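Local coordinates for acetone carboxylase alpha subunit (PDB 5M45), which forms the alpha subunit of a multi-protein carboxylase assembly and belongs to the hydantoinase B/oxoprolinase family, at residues Tyr95-Asp100 with Phe263-Val268; Met187-Val192 with Ile606-Met611; Arg289-Val294 with Ile315-Cys320; Leu500-Lys505 with Cys518-Leu523. All coordinates share one frame; numbering follows the deposited sequence.

Contact 1. Residues Tyr95-Asp100 with Phe263-Val268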
loop_
_atom_site.group_PDB
_atom_site.type_symbol
_atom_site.label_atom_id
_atom_site.label_comp_id
_atom_site.label_asym_id
_atom_site.label_seq_id
_atom_site.Cartn_x
_atom_site.Cartn_y
_atom_site.Cartn_z
ATOM N N TYR A 95 -3.343 9.695 27.721
ATOM C CA TYR A 95 -4.798 9.453 27.675
ATOM C C TYR A 95 -5.299 8.634 28.876
ATOM O O TYR A 95 -4.565 7.800 29.426
ATOM C CB TYR A 95 -5.195 8.700 26.370
ATOM C CG TYR A 95 -4.848 9.461 25.112
ATOM C CD1 TYR A 95 -3.582 9.348 24.538
ATOM C CD2 TYR A 95 -5.782 10.294 24.486
ATOM C CE1 TYR A 95 -3.248 10.055 23.376
ATOM C CE2 TYR A 95 -5.440 11.006 23.340
ATOM C CZ TYR A 95 -4.160 10.862 22.785
ATOM O OH TYR A 95 -3.777 11.595 21.666
ATOM N N ASN A 96 -6.552 8.872 29.279
ATOM C CA ASN A 96 -7.260 7.983 30.208
ATOM C C ASN A 96 -7.760 6.708 29.459
ATOM O O ASN A 96 -7.601 6.601 28.257
ATOM C CB ASN A 96 -8.359 8.751 30.988
ATOM C CG ASN A 96 -9.559 9.151 30.144
ATOM O OD1 ASN A 96 -9.899 8.525 29.133
ATOM N ND2 ASN A 96 -10.250 10.212 30.601
ATOM N N ALA A 97 -8.308 5.737 30.189
ATOM C CA ALA A 97 -8.714 4.448 29.619
ATOM C C ALA A 97 -9.725 4.562 28.490
ATOM O O ALA A 97 -9.729 3.728 27.569
ATOM C CB ALA A 97 -9.228 3.523 30.696
ATOM N N ALA A 98 -10.564 5.599 28.528
ATOM C CA ALA A 98 -11.578 5.842 27.485
ATOM C C ALA A 98 -11.043 6.536 26.230
ATOM O O ALA A 98 -11.831 6.852 25.326
ATOM C CB ALA A 98 -12.747 6.643 28.063
ATOM N N GLY A 99 -9.737 6.798 26.165
ATOM C CA GLY A 99 -9.131 7.507 25.029
ATOM C C GLY A 99 -9.250 9.034 25.002
ATOM O O GLY A 99 -8.988 9.650 23.977
ATOM N N ASP A 100 -9.659 9.648 26.115
ATOM C CA ASP A 100 -9.659 11.098 26.238
ATOM C C ASP A 100 -8.320 11.622 26.795
ATOM O O ASP A 100 -7.811 11.095 27.771
ATOM C CB ASP A 100 -10.809 11.535 27.134
ATOM C CG ASP A 100 -12.174 11.207 26.519
ATOM O OD1 ASP A 100 -12.421 11.742 25.396
ATOM O OD2 ASP A 100 -12.980 10.491 27.144
ATOM N N PHE A 263 -7.602 12.060 38.985
ATOM C CA PHE A 263 -7.030 13.075 38.097
ATOM C C PHE A 263 -7.307 12.774 36.622
ATOM O O PHE A 263 -7.584 13.697 35.824
ATOM C CB PHE A 263 -5.517 13.167 38.313
ATOM C CG PHE A 263 -4.856 14.281 37.564
ATOM C CD1 PHE A 263 -4.872 15.590 38.053
ATOM C CD2 PHE A 263 -4.183 14.034 36.364
ATOM C CE1 PHE A 263 -4.225 16.634 37.360
ATOM C CE2 PHE A 263 -3.534 15.063 35.687
ATOM C CZ PHE A 263 -3.552 16.358 36.177
ATOM N N ALA A 264 -7.231 11.487 36.260
ATOM C CA ALA A 264 -7.356 11.069 34.880
ATOM C C ALA A 264 -8.724 11.416 34.226
ATOM O O ALA A 264 -8.774 11.484 32.991
ATOM C CB ALA A 264 -7.062 9.587 34.740
ATOM N N TYR A 265 -9.774 11.645 35.027
ATOM C CA TYR A 265 -11.073 12.129 34.534
ATOM C C TYR A 265 -11.371 13.585 34.919
ATOM O O TYR A 265 -11.905 14.350 34.094
ATOM C CB TYR A 265 -12.209 11.145 34.924
ATOM C CG TYR A 265 -11.895 9.759 34.431
ATOM C CD1 TYR A 265 -11.092 8.914 35.174
ATOM C CD2 TYR A 265 -12.329 9.316 33.195
ATOM C CE1 TYR A 265 -10.743 7.641 34.723
ATOM C CE2 TYR A 265 -11.987 8.045 32.724
ATOM C CZ TYR A 265 -11.204 7.217 33.509
ATOM O OH TYR A 265 -10.842 5.967 33.062
ATOM N N GLU A 266 -10.981 14.001 36.127
ATOM C CA GLU A 266 -11.188 15.385 36.561
ATOM C C GLU A 266 -10.461 16.390 35.650
ATOM O O GLU A 266 -11.006 17.466 35.388
ATOM C CB GLU A 266 -10.770 15.614 38.016
ATOM C CG GLU A 266 -11.619 14.880 39.065
ATOM C CD GLU A 266 -11.275 15.255 40.507
ATOM O OE1 GLU A 266 -10.724 16.380 40.736
ATOM O OE2 GLU A 266 -11.562 14.407 41.433
ATOM N N ALA A 267 -9.255 16.043 35.169
ATOM C CA ALA A 267 -8.464 16.970 34.334
ATOM C C ALA A 267 -9.212 17.342 33.025
ATOM O O ALA A 267 -9.109 18.472 32.553
ATOM C CB ALA A 267 -7.063 16.410 34.034
ATOM N N VAL A 268 -10.012 16.411 32.492
ATOM C CA VAL A 268 -10.780 16.644 31.287
ATOM C C VAL A 268 -11.940 17.618 31.572
ATOM O O VAL A 268 -12.133 18.635 30.846
ATOM C CB VAL A 268 -11.312 15.300 30.690
ATOM C CG1 VAL A 268 -12.033 15.556 29.366
ATOM C CG2 VAL A 268 -10.204 14.278 30.476
HETATM O O HOH W 1 -7.892 6.105 33.142
#
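The turn of the beta hairpin formed by strands 90-95 and 101-104 sets against helix 257-282, with Asn96 meeting Ala264 and Tyr265. This type I turn runs from Asn96 to Gly99. The amide of Asn96 bridges turn and helix. ND2 gives a hydrogen bond to Ala264 O at 3.1 Å, fairly straight at 164°. The acceptor lies in the amide plane of Asn96. On the other branch, OD1 takes the backbone N of Asp100 at 3.2 Å, and Ala98 N more weakly. The amide is thus gripped at both ends, which should fix its rotation. With CG between the backbone N and the carbonyl carbon (chi1 71°), the amide stacks on the Tyr265 ring, the two planes only 20° apart and Asn96 ND2 3.4 Å from CD2 of Tyr265. Asn96 CB lies above the same ring, offset toward its rim. A water joins Ala97 N to Tyr265 OH, at 3.0 Å from each. Val268 CG2 packs loosely near Asp100 CB, at 4.4 Å. The carboxylate of Asp100 turns to other partners, a salt bridge with Lys120 and hydrogen bonds with Tyr41 and Tyr376, close to the bound 3,6,9,12,15-pentaoxaheptadecan-1-ol. Helix 24-38 covers the contact, with His27 bonded to Tyr265 OH and Leu31 packed on Ala98 and Tyr265.

Contact 2. Residues Met187-Val192 with Ile606-Met611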
loop_
_atom_site.group_PDB
_atom_site.type_symbol
_atom_site.label_atom_id
_atom_site.label_comp_id
_atom_site.label_asym_id
_atom_site.label_seq_id
_atom_site.Cartn_x
_atom_site.Cartn_y
_atom_site.Cartn_z
ATOM N N MET A 187 3.337 15.772 0.945
ATOM C CA MET A 187 2.098 16.450 0.524
ATOM C C MET A 187 1.837 16.184 -0.964
ATOM O O MET A 187 1.713 17.088 -1.790
ATOM C CB MET A 187 2.237 17.961 0.762
ATOM C CG MET A 187 2.801 18.387 2.105
ATOM S SD MET A 187 2.026 17.612 3.561
ATOM C CE MET A 187 2.880 18.531 4.827
ATOM N N ALA A 188 1.797 14.891 -1.289
ATOM C CA ALA A 188 2.037 14.419 -2.638
ATOM C C ALA A 188 0.831 14.612 -3.577
ATOM O O ALA A 188 -0.331 14.611 -3.134
ATOM C CB ALA A 188 2.389 12.948 -2.572
ATOM N N THR A 189 1.161 14.795 -4.856
ATOM C CA THR A 189 0.230 14.821 -5.966
ATOM C C THR A 189 0.576 13.657 -6.909
ATOM O O THR A 189 1.690 13.126 -6.850
ATOM C CB THR A 189 0.344 16.108 -6.781
ATOM O OG1 THR A 189 1.687 16.230 -7.285
ATOM C CG2 THR A 189 0.031 17.319 -5.926
ATOM N N GLY A 190 -0.374 13.317 -7.775
ATOM C CA GLY A 190 -0.218 12.235 -8.756
ATOM C C GLY A 190 -1.324 11.236 -8.666
ATOM O O GLY A 190 -2.021 10.992 -9.650
ATOM N N GLN A 191 -1.485 10.636 -7.485
ATOM C CA GLN A 191 -2.664 9.802 -7.184
ATOM C C GLN A 191 -3.923 10.698 -7.034
ATOM O O GLN A 191 -3.804 11.885 -6.699
ATOM C CB GLN A 191 -2.441 8.981 -5.892
ATOM C CG GLN A 191 -2.422 9.785 -4.586
ATOM C CD GLN A 191 -1.074 10.385 -4.182
ATOM O OE1 GLN A 191 -0.132 10.509 -4.972
ATOM N NE2 GLN A 191 -0.994 10.779 -2.931
ATOM N N VAL A 192 -5.100 10.110 -7.284
ATOM C CA VAL A 192 -6.399 10.754 -7.092
ATOM C C VAL A 192 -7.389 10.040 -6.166
ATOM O O VAL A 192 -8.530 10.509 -5.999
ATOM C CB VAL A 192 -7.095 11.077 -8.428
ATOM C CG1 VAL A 192 -6.241 12.041 -9.215
ATOM C CG2 VAL A 192 -7.401 9.811 -9.251
ATOM N N ILE A 606 0.206 24.214 -8.349
ATOM C CA ILE A 606 0.096 22.751 -8.156
ATOM C C ILE A 606 0.549 22.039 -9.431
ATOM O O ILE A 606 0.050 22.320 -10.523
ATOM C CB ILE A 606 -1.353 22.273 -7.920
ATOM C CG1 ILE A 606 -1.918 22.931 -6.699
ATOM C CG2 ILE A 606 -1.362 20.734 -7.742
ATOM C CD1 ILE A 606 -3.399 22.599 -6.460
ATOM N N THR A 607 1.504 21.123 -9.276
ATOM C CA THR A 607 1.981 20.293 -10.372
ATOM C C THR A 607 2.241 18.853 -9.894
ATOM O O THR A 607 2.298 18.593 -8.696
ATOM C CB THR A 607 3.279 20.834 -11.019
ATOM O OG1 THR A 607 4.350 20.803 -10.070
ATOM C CG2 THR A 607 3.123 22.254 -11.564
ATOM N N THR A 608 2.379 17.936 -10.851
ATOM C CA THR A 608 2.912 16.599 -10.597
ATOM C C THR A 608 4.381 16.580 -11.007
ATOM O O THR A 608 4.854 17.500 -11.698
ATOM C CB THR A 608 2.138 15.499 -11.369
ATOM O OG1 THR A 608 2.114 15.782 -12.785
ATOM C CG2 THR A 608 0.703 15.430 -10.835
ATOM N N GLU A 609 5.078 15.531 -10.616
ATOM C CA GLU A 609 6.531 15.440 -10.778
ATOM C C GLU A 609 7.022 15.675 -12.230
ATOM O O GLU A 609 6.405 15.202 -13.194
ATOM C CB GLU A 609 7.113 14.155 -10.139
ATOM C CG GLU A 609 6.931 12.841 -10.870
ATOM C CD GLU A 609 7.498 11.617 -10.086
ATOM O OE1 GLU A 609 6.786 10.581 -10.012
ATOM O OE2 GLU A 609 8.637 11.659 -9.557
ATOM N N GLU A 610 8.108 16.452 -12.340
ATOM C CA GLU A 610 8.747 16.783 -13.624
ATOM C C GLU A 610 10.269 16.591 -13.481
ATOM O O GLU A 610 10.828 16.849 -12.412
ATOM C CB GLU A 610 8.334 18.241 -13.972
ATOM C CG GLU A 610 9.162 19.048 -14.937
ATOM C CD GLU A 610 8.529 20.414 -15.213
ATOM O OE1 GLU A 610 9.102 21.483 -14.822
ATOM O OE2 GLU A 610 7.401 20.432 -15.789
ATOM N N MET A 611 10.921 16.120 -14.547
ATOM C CA MET A 611 12.386 15.889 -14.547
ATOM C C MET A 611 13.155 17.210 -14.296
ATOM O O MET A 611 12.854 18.234 -14.926
ATOM C CB MET A 611 12.843 15.243 -15.859
ATOM C CG MET A 611 12.323 13.817 -16.053
ATOM S SD MET A 611 12.675 13.119 -17.652
ATOM C CE MET A 611 11.393 13.873 -18.611
HETATM O O HOH W 2 3.775 13.767 -8.683
#
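Thr189 carries most of this contact, reaching from its loop to the backbone of Thr607. Its OG1 donates a hydrogen bond to Thr607 O at 2.8 Å. The donor is tilted 21° from the carbonyl plane. OG1 is pointed at this carbonyl by its place between the backbone N and the carbonyl carbon of its own residue (chi1 59°). The same oxygen is 3.6 Å from CA of Thr608. The methyl groups pack less closely. CG2 of Thr189 meets CG2 of Ile606 at 4.1 Å, the two side chains crossing obliquely. CG2 of Thr608 lies 3.9 Å from Gly190 N. Beyond this the segments part, and a water bridges the backbones. It donates to Thr189 O at 2.8 Å and accepts from Glu609 N at 2.9 Å. The hydroxyls of Thr607 and Thr608 bond elsewhere, to Phe536 N and Arg304 N. Phe535 of strand 532-535 packs on Thr189, Thr607 and Glu609. Further along, Glu609 bonds Ser307 of a second copy of this protein. The arrangement is a loop-to-loop junction. It ties the loop between strands 165-175 and 204-208 to the lead-in of strand 610-612, an outermost strand of its sheet within this chain.

Contact 3. Residues Arg289-Val294 with Ile315-Cys320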
loop_
_atom_site.group_PDB
_atom_site.type_symbol
_atom_site.label_atom_id
_atom_site.label_comp_id
_atom_site.label_asym_id
_atom_site.label_seq_id
_atom_site.Cartn_x
_atom_site.Cartn_y
_atom_site.Cartn_z
ATOM N N ARG A 289 -20.980 35.100 10.927
ATOM C CA ARG A 289 -21.026 34.424 9.635
ATOM C C ARG A 289 -19.763 34.775 8.817
ATOM O O ARG A 289 -19.393 35.936 8.718
ATOM C CB ARG A 289 -22.302 34.809 8.846
ATOM C CG ARG A 289 -23.600 34.649 9.636
ATOM C CD ARG A 289 -24.843 35.134 8.864
ATOM N NE ARG A 289 -26.002 35.195 9.785
ATOM C CZ ARG A 289 -26.277 36.200 10.618
ATOM N NH1 ARG A 289 -25.543 37.342 10.661
ATOM N NH2 ARG A 289 -27.331 36.103 11.396
ATOM N N GLN A 290 -19.117 33.751 8.262
ATOM C CA GLN A 290 -17.862 33.899 7.517
ATOM C C GLN A 290 -17.639 32.706 6.577
ATOM O O GLN A 290 -18.361 31.687 6.663
ATOM C CB GLN A 290 -16.664 34.114 8.464
ATOM C CG GLN A 290 -16.493 33.050 9.560
ATOM C CD GLN A 290 -17.422 33.287 10.782
ATOM O OE1 GLN A 290 -17.376 34.359 11.395
ATOM N NE2 GLN A 290 -18.268 32.300 11.103
ATOM N N VAL A 291 -16.658 32.831 5.673
ATOM C CA VAL A 291 -16.425 31.809 4.643
ATOM C C VAL A 291 -14.947 31.807 4.195
ATOM O O VAL A 291 -14.265 32.848 4.254
ATOM C CB VAL A 291 -17.398 31.981 3.465
ATOM C CG1 VAL A 291 -17.199 33.304 2.769
ATOM C CG2 VAL A 291 -17.318 30.839 2.464
ATOM N N GLY A 292 -14.458 30.635 3.771
ATOM C CA GLY A 292 -13.159 30.510 3.091
ATOM C C GLY A 292 -13.250 29.646 1.829
ATOM O O GLY A 292 -14.169 28.850 1.696
ATOM N N PHE A 293 -12.276 29.822 0.939
ATOM C CA PHE A 293 -12.159 29.115 -0.334
ATOM C C PHE A 293 -10.664 28.786 -0.621
ATOM O O PHE A 293 -9.749 29.441 -0.066
ATOM C CB PHE A 293 -12.639 30.004 -1.505
ATOM C CG PHE A 293 -14.016 30.571 -1.354
ATOM C CD1 PHE A 293 -14.221 31.810 -0.736
ATOM C CD2 PHE A 293 -15.119 29.896 -1.868
ATOM C CE1 PHE A 293 -15.514 32.347 -0.658
ATOM C CE2 PHE A 293 -16.396 30.427 -1.761
ATOM C CZ PHE A 293 -16.590 31.648 -1.156
ATOM N N VAL A 294 -10.435 27.832 -1.547
ATOM C CA VAL A 294 -9.122 27.649 -2.205
ATOM C C VAL A 294 -9.257 26.932 -3.571
ATOM O O VAL A 294 -10.286 26.303 -3.857
ATOM C CB VAL A 294 -8.087 26.959 -1.246
ATOM C CG1 VAL A 294 -8.264 25.434 -1.231
ATOM C CG2 VAL A 294 -6.637 27.342 -1.583
ATOM N N ILE A 315 -13.097 24.453 -6.953
ATOM C CA ILE A 315 -12.889 25.380 -5.862
ATOM C C ILE A 315 -13.523 24.794 -4.578
ATOM O O ILE A 315 -14.715 24.389 -4.569
ATOM C CB ILE A 315 -13.537 26.760 -6.156
ATOM C CG1 ILE A 315 -12.931 27.379 -7.422
ATOM C CG2 ILE A 315 -13.390 27.711 -4.961
ATOM C CD1 ILE A 315 -13.574 28.664 -7.892
ATOM N N MET A 316 -12.727 24.765 -3.505
ATOM C CA MET A 316 -13.235 24.406 -2.171
ATOM C C MET A 316 -14.084 25.583 -1.604
ATOM O O MET A 316 -13.669 26.749 -1.716
ATOM C CB MET A 316 -12.050 24.130 -1.224
ATOM C CG MET A 316 -12.447 23.670 0.188
ATOM S SD MET A 316 -13.040 24.955 1.321
ATOM C CE MET A 316 -11.492 25.713 1.808
ATOM N N HIS A 317 -15.217 25.240 -0.999
ATOM C CA HIS A 317 -16.154 26.155 -0.323
ATOM C C HIS A 317 -16.368 25.686 1.146
ATOM O O HIS A 317 -16.734 24.518 1.391
ATOM C CB HIS A 317 -17.476 26.142 -1.093
ATOM C CG HIS A 317 -18.548 27.024 -0.549
ATOM N ND1 HIS A 317 -19.879 26.646 -0.535
ATOM C CD2 HIS A 317 -18.505 28.268 -0.007
ATOM C CE1 HIS A 317 -20.604 27.603 0.025
ATOM N NE2 HIS A 317 -19.791 28.595 0.360
ATOM N N ALA A 318 -16.122 26.591 2.111
ATOM C CA ALA A 318 -16.324 26.312 3.540
ATOM C C ALA A 318 -16.984 27.489 4.285
ATOM O O ALA A 318 -16.294 28.286 4.941
ATOM C CB ALA A 318 -14.978 25.955 4.208
ATOM N N PRO A 319 -18.321 27.614 4.167
ATOM C CA PRO A 319 -19.026 28.608 4.948
ATOM C C PRO A 319 -19.234 28.093 6.396
ATOM O O PRO A 319 -19.388 26.898 6.591
ATOM C CB PRO A 319 -20.381 28.717 4.227
ATOM C CG PRO A 319 -20.626 27.345 3.719
ATOM C CD PRO A 319 -19.257 26.798 3.359
ATOM N N CYS A 320 -19.247 29.002 7.374
ATOM C CA CYS A 320 -19.460 28.659 8.768
ATOM C C CYS A 320 -20.417 29.656 9.436
ATOM O O CYS A 320 -20.203 30.887 9.350
ATOM C CB CYS A 320 -18.142 28.660 9.549
ATOM S SG CYS A 320 -18.398 28.254 11.316
#
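Arg289-Val294 and Ile315-Cys320 pair as antiparallel neighbours, their axes 4.7 Å apart at closest approach and 167° between directions. Gln290 with Cys320 and Gly292 with Ala318 form hydrogen-bonded pairs. The bond from Cys320 N to Gln290 O is short at 2.9 Å, that from Gln290 N to Cys320 O longer. Between them Val291 and Pro319 form a non-hydrogen-bonded pair, where Val291 CA gives a CA-H...O contact to Ala318 O.

One face carries Val291, Phe293, His317 and Pro319. With CG anti to the backbone N (chi1 -180°), the His317 imidazole is set beside the Phe293 ring, and the two side chains point the same way. Their planes are 15° apart, but the rings are slid so far that they barely overlap, with centroids 5.5 Å apart. CE2 of Phe293 approaches CD2 of His317 at 3.5 Å. CG2 of Val291 reaches the edge of the imidazole, 3.8 Å from CD2 of His317. Pro319 CD sits over the centre of one imidazole face, 3.5 Å above the plane.

Gln290, Val294, Met316, Ala318 and Cys320 point to the other face. Here Val294 CG1 packs on Met316 CB at 4.0 Å, and the bent Met316 chain brings CE near the backbone of Phe293. Helix 401-422 covers this side through His402, Ser406 and Ala407.

His317 ND1 bonds Ser721 and NE2 an aromatic side chain of another protein's chain. The chemistry thus implies an imidazole held from both nitrogens among mostly apolar and aromatic neighbours, at the interface with that chain.

Contact 4. Residues Leu500-Lys505 with Cys518-Leu523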
loop_
_atom_site.group_PDB
_atom_site.type_symbol
_atom_site.label_atom_id
_atom_site.label_comp_id
_atom_site.label_asym_id
_atom_site.label_seq_id
_atom_site.Cartn_x
_atom_site.Cartn_y
_atom_site.Cartn_z
ATOM N N LEU A 500 20.879 29.379 -3.292
ATOM C CA LEU A 500 21.354 30.630 -3.911
ATOM C C LEU A 500 20.651 31.905 -3.378
ATOM O O LEU A 500 20.987 33.009 -3.784
ATOM C CB LEU A 500 21.161 30.548 -5.422
ATOM C CG LEU A 500 21.882 29.438 -6.207
ATOM C CD1 LEU A 500 21.654 29.616 -7.720
ATOM C CD2 LEU A 500 23.368 29.399 -5.928
ATOM N N GLY A 501 19.622 31.743 -2.544
ATOM C CA GLY A 501 18.981 32.871 -1.889
ATOM C C GLY A 501 18.090 32.462 -0.715
ATOM O O GLY A 501 17.503 31.366 -0.700
ATOM N N ARG A 502 18.007 33.345 0.281
ATOM C CA ARG A 502 16.948 33.320 1.300
ATOM C C ARG A 502 16.634 34.760 1.655
ATOM O O ARG A 502 17.517 35.471 2.128
ATOM C CB ARG A 502 17.434 32.527 2.530
ATOM C CG ARG A 502 16.502 31.449 3.016
ATOM C CD ARG A 502 16.959 30.841 4.340
ATOM N NE ARG A 502 16.268 29.583 4.618
ATOM C CZ ARG A 502 16.359 28.873 5.726
ATOM N NH1 ARG A 502 15.623 27.766 5.834
ATOM N NH2 ARG A 502 17.157 29.259 6.724
ATOM N N GLN A 503 15.402 35.209 1.374
ATOM C CA GLN A 503 15.032 36.643 1.415
ATOM C C GLN A 503 13.596 36.805 1.937
ATOM O O GLN A 503 12.715 36.004 1.612
ATOM C CB GLN A 503 15.133 37.219 -0.007
ATOM C CG GLN A 503 14.991 38.719 -0.146
ATOM C CD GLN A 503 15.154 39.244 -1.576
ATOM O OE1 GLN A 503 16.237 39.206 -2.118
ATOM N NE2 GLN A 503 14.076 39.734 -2.184
ATOM N N ILE A 504 13.353 37.883 2.683
ATOM C CA ILE A 504 11.999 38.273 3.069
ATOM C C ILE A 504 11.187 38.599 1.785
ATOM O O ILE A 504 11.719 39.200 0.838
ATOM C CB ILE A 504 12.032 39.500 4.015
ATOM C CG1 ILE A 504 12.687 39.131 5.349
ATOM C CG2 ILE A 504 10.621 40.060 4.223
ATOM C CD1 ILE A 504 12.951 40.319 6.253
ATOM N N LYS A 505 9.917 38.164 1.734
ATOM C CA LYS A 505 9.101 38.225 0.472
ATOM C C LYS A 505 8.323 39.552 0.396
ATOM O O LYS A 505 7.281 39.700 1.035
ATOM C CB LYS A 505 8.145 37.011 0.354
ATOM C CG LYS A 505 7.401 36.910 -0.987
ATOM C CD LYS A 505 8.341 36.617 -2.149
ATOM C CE LYS A 505 7.595 36.448 -3.446
ATOM N NZ LYS A 505 8.480 36.802 -4.585
ATOM N N CYS A 518 4.798 39.320 6.330
ATOM C CA CYS A 518 5.294 38.811 5.056
ATOM C C CYS A 518 5.712 37.341 5.188
ATOM O O CYS A 518 6.059 36.863 6.285
ATOM C CB CYS A 518 6.467 39.652 4.534
ATOM S SG CYS A 518 5.957 41.270 3.914
ATOM N N GLY A 519 5.676 36.629 4.066
ATOM C CA GLY A 519 6.363 35.343 3.975
ATOM C C GLY A 519 7.866 35.539 3.685
ATOM O O GLY A 519 8.435 36.580 3.964
ATOM N N PHE A 520 8.501 34.498 3.145
ATOM C CA PHE A 520 9.901 34.554 2.677
ATOM C C PHE A 520 10.053 33.620 1.485
ATOM O O PHE A 520 9.105 32.953 1.110
ATOM C CB PHE A 520 10.938 34.275 3.802
ATOM C CG PHE A 520 11.083 32.820 4.214
ATOM C CD1 PHE A 520 10.085 32.166 4.930
ATOM C CD2 PHE A 520 12.262 32.115 3.926
ATOM C CE1 PHE A 520 10.240 30.818 5.324
ATOM C CE2 PHE A 520 12.430 30.792 4.332
ATOM C CZ PHE A 520 11.410 30.136 5.018
ATOM N N GLU A 521 11.222 33.643 0.860
ATOM C CA GLU A 521 11.487 32.845 -0.323
ATOM C C GLU A 521 12.923 32.357 -0.314
ATOM O O GLU A 521 13.814 33.003 0.262
ATOM C CB GLU A 521 11.196 33.621 -1.617
ATOM C CG GLU A 521 12.040 34.861 -1.784
ATOM C CD GLU A 521 11.540 35.826 -2.851
ATOM O OE1 GLU A 521 11.704 37.085 -2.690
ATOM O OE2 GLU A 521 10.993 35.351 -3.878
ATOM N N SER A 522 13.131 31.204 -0.948
ATOM C CA SER A 522 14.477 30.673 -1.169
ATOM C C SER A 522 14.623 30.219 -2.627
ATOM O O SER A 522 13.701 29.613 -3.174
ATOM C CB SER A 522 14.781 29.505 -0.202
ATOM O OG SER A 522 13.893 28.386 -0.334
ATOM N N LEU A 523 15.783 30.523 -3.246
ATOM C CA LEU A 523 16.104 30.032 -4.574
ATOM C C LEU A 523 17.026 28.837 -4.402
ATOM O O LEU A 523 18.096 28.962 -3.780
ATOM C CB LEU A 523 16.830 31.103 -5.420
ATOM C CG LEU A 523 17.209 30.728 -6.862
ATOM C CD1 LEU A 523 16.007 30.290 -7.636
ATOM C CD2 LEU A 523 17.901 31.855 -7.615
HETATM O O HOH W 3 10.835 39.592 -2.255
#
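Lys505 and Glu521 cross at about a right angle, the ammonium group meeting the carboxylate from above its plane. Lys505 NZ forms a salt bridge with Glu521 OE2 at 3.0 Å. The lysine chain bends at chi2 (67°), which places Lys505 CD 3.4 Å from Glu521 CD. NZ also bonds Tyr558 OH and makes a cation-pi contact with Tyr621, so the buried charge has several partners. Gln503 runs beside Glu521 and points the same way, but its amide plane is turned 89° from the carboxylate. A water accepts from Gln503 NE2 and lies 2.7 Å from Glu521 OE1, though it cannot donate to every acceptor near it. NE2 also bonds Thr583.

Gln503 and Glu521 stand on one face of an antiparallel strand pair at the edge of a five-stranded sheet; Lys505 follows just beyond. Gln503 N to Glu521 O and Glu521 N to Gln503 O are each 2.9 Å. At the far end Leu500 and Gly501 both face Leu523, a classic beta bulge. Leu523 O takes a bond from Leu500 N at 2.9 Å and a weak one from Gly501 N.

Arg502 and Ser522 point to the opposite face. The Arg502 side chain lies alongside that of Phe520. The guanidinium and ring planes are 78° apart, and Arg502 NE is 4.0 Å from Phe520 CE2. Arg502 NH1 forms a salt bridge with Glu457, which also binds Ser522 OG. Helix 488-494 packs on Arg502 through Met488 and Trp491. Ile504 N bonds an acidic side chain of another protein's chain.

In the fold
All four contacts are buried. Contact 3 is nearest the centre of the chain and contact 1 farthest from it. Contacts 3 and 4 are antiparallel strand pairs from separate sheets, in series along the chain, and both meet chains of other proteins. Contact 3 is largely apolar and aromatic beside its backbone bonds, whereas contact 4 adds a salt bridge. Contacts 1 and 2 are smaller; contact 1 joins a turn to a helix and contact 2 joins two loops. Each uses one polar side chain on a carbonyl plus one water. Contact 2 closes a long loop that encloses contacts 3 and 4. Contacts 1 and 3 hold successive elements, helix 257-282 and strand 286-297, yet their centres are about 35 Å apart.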